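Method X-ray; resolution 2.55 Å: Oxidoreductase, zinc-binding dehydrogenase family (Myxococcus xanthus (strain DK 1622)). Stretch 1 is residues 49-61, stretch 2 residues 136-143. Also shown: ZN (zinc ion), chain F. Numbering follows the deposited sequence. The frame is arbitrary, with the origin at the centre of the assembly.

Stretch 1, residues 49-61: LRVHACGVCYHDV
Stretch 2, residues 136-143: GGYAQFMV

Val51 (chi1 t) forms the apolar centre of the contact, its CG2 lying 3.8 Å from Met142 CG; it also packs against backbone carbonyls, CG1 3.7 Å from Gly137 O and CB 3.2 Å from Ala139 O. Met142 (p, t, m) shares a sheet face with Leu49 (m, t), whose CB approaches Met142 CG to 4.0 Å.

These side chains belong to two antiparallel strands, 49-51 and 141-143, their directions 143° apart. Leu49 and Met142 form a hydrogen-bonded pair (CA-CA 5.3 Å), with Leu49 N to Met142 O at 2.8 Å and Met142 N to Leu49 O at 3.2 Å; beyond the paired residues, Val51 N donates to Gln140 O of the preceding loop at 2.8 Å. Arg50 and Phe141 form the adjacent non-hydrogen-bonded pair (CA-CA 4.7 Å). On the other face, CG of Arg50 (chi1 t, chi2 m) lies 3.5 Å from CE2 of Phe141 (chi1 m, chi2 87°).

The chain turns at His52 (phi/psi -95/-21), and extended Cys54 (chi1 t) faces Gly137 (-98/6), where a CB would clash with Cys54 SG. Cys54 SG meets the Tyr138 ring at its edge, 3.8 Å from Tyr138 CD1. Although Tyr138 (-75/54; m, chi2 9°) starts away from stretch 1, its OH reaches OD2 of Asp60 (chi1 m) at 2.7 Å, a weak hydrogen bond. Asp60 OD2 also accepts from Cys57 N at 3.1 Å. Cys57 is the helix N-cap, its SG accepting a weak bond from His59 N at 3.5 Å and binding ZN at 2.5 Å.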

# COMPACT_ATOMS: atom_id res chain seq x y z
N LEU A 49 -32.46 -19.82 -1.02
CA LEU A 49 -32.39 -19.43 0.38
C LEU A 49 -33.73 -18.89 0.85
O LEU A 49 -34.45 -18.23 0.09
CB LEU A 49 -31.31 -18.38 0.61
CG LEU A 49 -29.86 -18.86 0.63
CD1 LEU A 49 -28.93 -17.66 0.71
CD2 LEU A 49 -29.61 -19.80 1.80
N ARG A 50 -34.05 -19.17 2.11
CA ARG A 50 -35.21 -18.60 2.78
C ARG A 50 -34.68 -17.50 3.69
O ARG A 50 -34.17 -17.77 4.78
CB ARG A 50 -35.97 -19.67 3.55
CG ARG A 50 -37.41 -19.31 3.88
CD ARG A 50 -37.53 -18.45 5.13
NE ARG A 50 -38.75 -18.76 5.87
CZ ARG A 50 -38.86 -19.71 6.80
NH1 ARG A 50 -37.81 -20.46 7.11
NH2 ARG A 50 -40.02 -19.91 7.41
N VAL A 51 -34.78 -16.25 3.23
CA VAL A 51 -34.13 -15.14 3.90
C VAL A 51 -34.85 -14.86 5.22
O VAL A 51 -36.04 -14.56 5.23
CB VAL A 51 -34.11 -13.89 3.01
CG1 VAL A 51 -33.31 -12.78 3.68
CG2 VAL A 51 -33.53 -14.23 1.64
N HIS A 52 -34.11 -14.96 6.32
CA HIS A 52 -34.63 -14.58 7.63
C HIS A 52 -34.26 -13.16 8.02
O HIS A 52 -34.93 -12.57 8.88
CB HIS A 52 -34.10 -15.54 8.71
CG HIS A 52 -34.71 -16.90 8.65
ND1 HIS A 52 -35.87 -17.23 9.33
CD2 HIS A 52 -34.33 -18.03 8.00
CE1 HIS A 52 -36.17 -18.49 9.10
NE2 HIS A 52 -35.25 -19.00 8.29
N ALA A 53 -33.23 -12.59 7.41
CA ALA A 53 -32.80 -11.23 7.72
C ALA A 53 -31.86 -10.76 6.63
O ALA A 53 -31.14 -11.56 6.02
CB ALA A 53 -32.12 -11.16 9.09
N CYS A 54 -31.86 -9.45 6.38
CA CYS A 54 -30.94 -8.83 5.44
C CYS A 54 -30.48 -7.50 6.01
O CYS A 54 -31.30 -6.61 6.26
CB CYS A 54 -31.57 -8.63 4.07
SG CYS A 54 -30.43 -7.91 2.86
N GLY A 55 -29.17 -7.36 6.19
CA GLY A 55 -28.64 -6.12 6.72
C GLY A 55 -28.77 -4.98 5.73
O GLY A 55 -28.67 -5.16 4.51
N VAL A 56 -29.01 -3.79 6.27
CA VAL A 56 -29.09 -2.57 5.47
C VAL A 56 -27.72 -1.92 5.48
O VAL A 56 -27.24 -1.47 6.53
CB VAL A 56 -30.16 -1.61 6.00
CG1 VAL A 56 -30.26 -0.37 5.12
CG2 VAL A 56 -31.51 -2.32 6.09
N CYS A 57 -27.07 -1.88 4.32
CA CYS A 57 -25.76 -1.27 4.15
C CYS A 57 -25.90 -0.00 3.32
O CYS A 57 -26.67 0.03 2.35
CB CYS A 57 -24.79 -2.25 3.48
SG CYS A 57 -23.15 -1.58 3.17
N TYR A 58 -25.16 1.04 3.69
CA TYR A 58 -25.24 2.30 2.95
C TYR A 58 -24.97 2.09 1.47
O TYR A 58 -25.46 2.85 0.63
CB TYR A 58 -24.26 3.33 3.52
CG TYR A 58 -24.36 4.67 2.84
CD1 TYR A 58 -25.32 5.60 3.22
CD2 TYR A 58 -23.49 5.02 1.82
CE1 TYR A 58 -25.42 6.83 2.60
CE2 TYR A 58 -23.58 6.25 1.19
CZ TYR A 58 -24.54 7.15 1.59
OH TYR A 58 -24.63 8.38 0.97
N HIS A 59 -24.18 1.07 1.13
CA HIS A 59 -24.05 0.64 -0.25
C HIS A 59 -25.42 0.51 -0.91
O HIS A 59 -25.59 0.87 -2.08
CB HIS A 59 -23.30 -0.70 -0.29
CG HIS A 59 -22.95 -1.17 -1.67
ND1 HIS A 59 -21.81 -0.76 -2.33
CD2 HIS A 59 -23.57 -2.04 -2.50
CE1 HIS A 59 -21.75 -1.35 -3.51
NE2 HIS A 59 -22.81 -2.13 -3.64
N ASP A 60 -26.41 0.01 -0.17
CA ASP A 60 -27.76 -0.14 -0.72
C ASP A 60 -28.37 1.21 -1.06
O ASP A 60 -29.13 1.33 -2.03
CB ASP A 60 -28.65 -0.88 0.28
CG ASP A 60 -28.15 -2.27 0.60
OD1 ASP A 60 -27.47 -2.88 -0.25
OD2 ASP A 60 -28.45 -2.76 1.71
N VAL A 61 -28.06 2.24 -0.27
CA VAL A 61 -28.55 3.59 -0.57
C VAL A 61 -28.02 4.04 -1.93
O VAL A 61 -28.78 4.47 -2.80
CB VAL A 61 -28.14 4.57 0.54
CG1 VAL A 61 -28.55 6.00 0.18
CG2 VAL A 61 -28.76 4.16 1.87
N GLY A 136 -31.21 -9.47 -4.65
CA GLY A 136 -30.67 -9.32 -3.32
C GLY A 136 -31.53 -9.94 -2.24
O GLY A 136 -32.42 -10.76 -2.51
N GLY A 137 -31.28 -9.54 -1.00
CA GLY A 137 -31.92 -10.10 0.17
C GLY A 137 -33.09 -9.32 0.71
O GLY A 137 -33.61 -9.68 1.77
N TYR A 138 -33.52 -8.25 0.03
CA TYR A 138 -34.73 -7.54 0.42
C TYR A 138 -35.96 -8.34 0.02
O TYR A 138 -36.85 -7.83 -0.67
CB TYR A 138 -34.80 -6.15 -0.21
CG TYR A 138 -33.83 -5.13 0.35
CD1 TYR A 138 -32.82 -5.51 1.23
CD2 TYR A 138 -33.92 -3.79 -0.01
CE1 TYR A 138 -31.94 -4.58 1.74
CE2 TYR A 138 -33.05 -2.86 0.49
CZ TYR A 138 -32.06 -3.27 1.37
OH TYR A 138 -31.16 -2.37 1.90
N ALA A 139 -36.03 -9.60 0.44
CA ALA A 139 -37.10 -10.48 -0.01
C ALA A 139 -37.14 -11.71 0.89
O ALA A 139 -36.23 -11.95 1.69
CB ALA A 139 -36.89 -10.87 -1.47
N GLN A 140 -38.22 -12.48 0.75
CA GLN A 140 -38.37 -13.71 1.52
C GLN A 140 -37.44 -14.82 1.04
O GLN A 140 -37.13 -15.73 1.81
CB GLN A 140 -39.82 -14.20 1.46
CG GLN A 140 -40.82 -13.25 2.09
CD GLN A 140 -42.24 -13.76 1.99
OE1 GLN A 140 -42.75 -14.03 0.90
NE2 GLN A 140 -42.90 -13.90 3.14
N PHE A 141 -37.01 -14.76 -0.22
CA PHE A 141 -36.19 -15.81 -0.81
C PHE A 141 -35.18 -15.18 -1.77
O PHE A 141 -35.34 -14.04 -2.20
CB PHE A 141 -37.03 -16.84 -1.57
CG PHE A 141 -38.09 -17.50 -0.74
CD1 PHE A 141 -39.34 -16.92 -0.60
CD2 PHE A 141 -37.85 -18.71 -0.12
CE1 PHE A 141 -40.32 -17.52 0.16
CE2 PHE A 141 -38.83 -19.32 0.64
CZ PHE A 141 -40.06 -18.73 0.78
N MET A 142 -34.15 -15.95 -2.10
CA MET A 142 -33.15 -15.52 -3.07
C MET A 142 -32.31 -16.72 -3.46
O MET A 142 -32.06 -17.61 -2.65
CB MET A 142 -32.26 -14.41 -2.50
CG MET A 142 -31.35 -14.86 -1.36
SD MET A 142 -30.41 -13.51 -0.62
CE MET A 142 -29.37 -13.02 -2.00
N VAL A 143 -31.89 -16.73 -4.72
CA VAL A 143 -30.96 -17.74 -5.21
C VAL A 143 -29.54 -17.24 -5.00
O VAL A 143 -29.27 -16.04 -5.08
CB VAL A 143 -31.24 -18.07 -6.69
CG1 VAL A 143 -30.09 -18.84 -7.32
CG2 VAL A 143 -32.52 -18.87 -6.81
ZN ZN F . -22.15 -3.75 2.46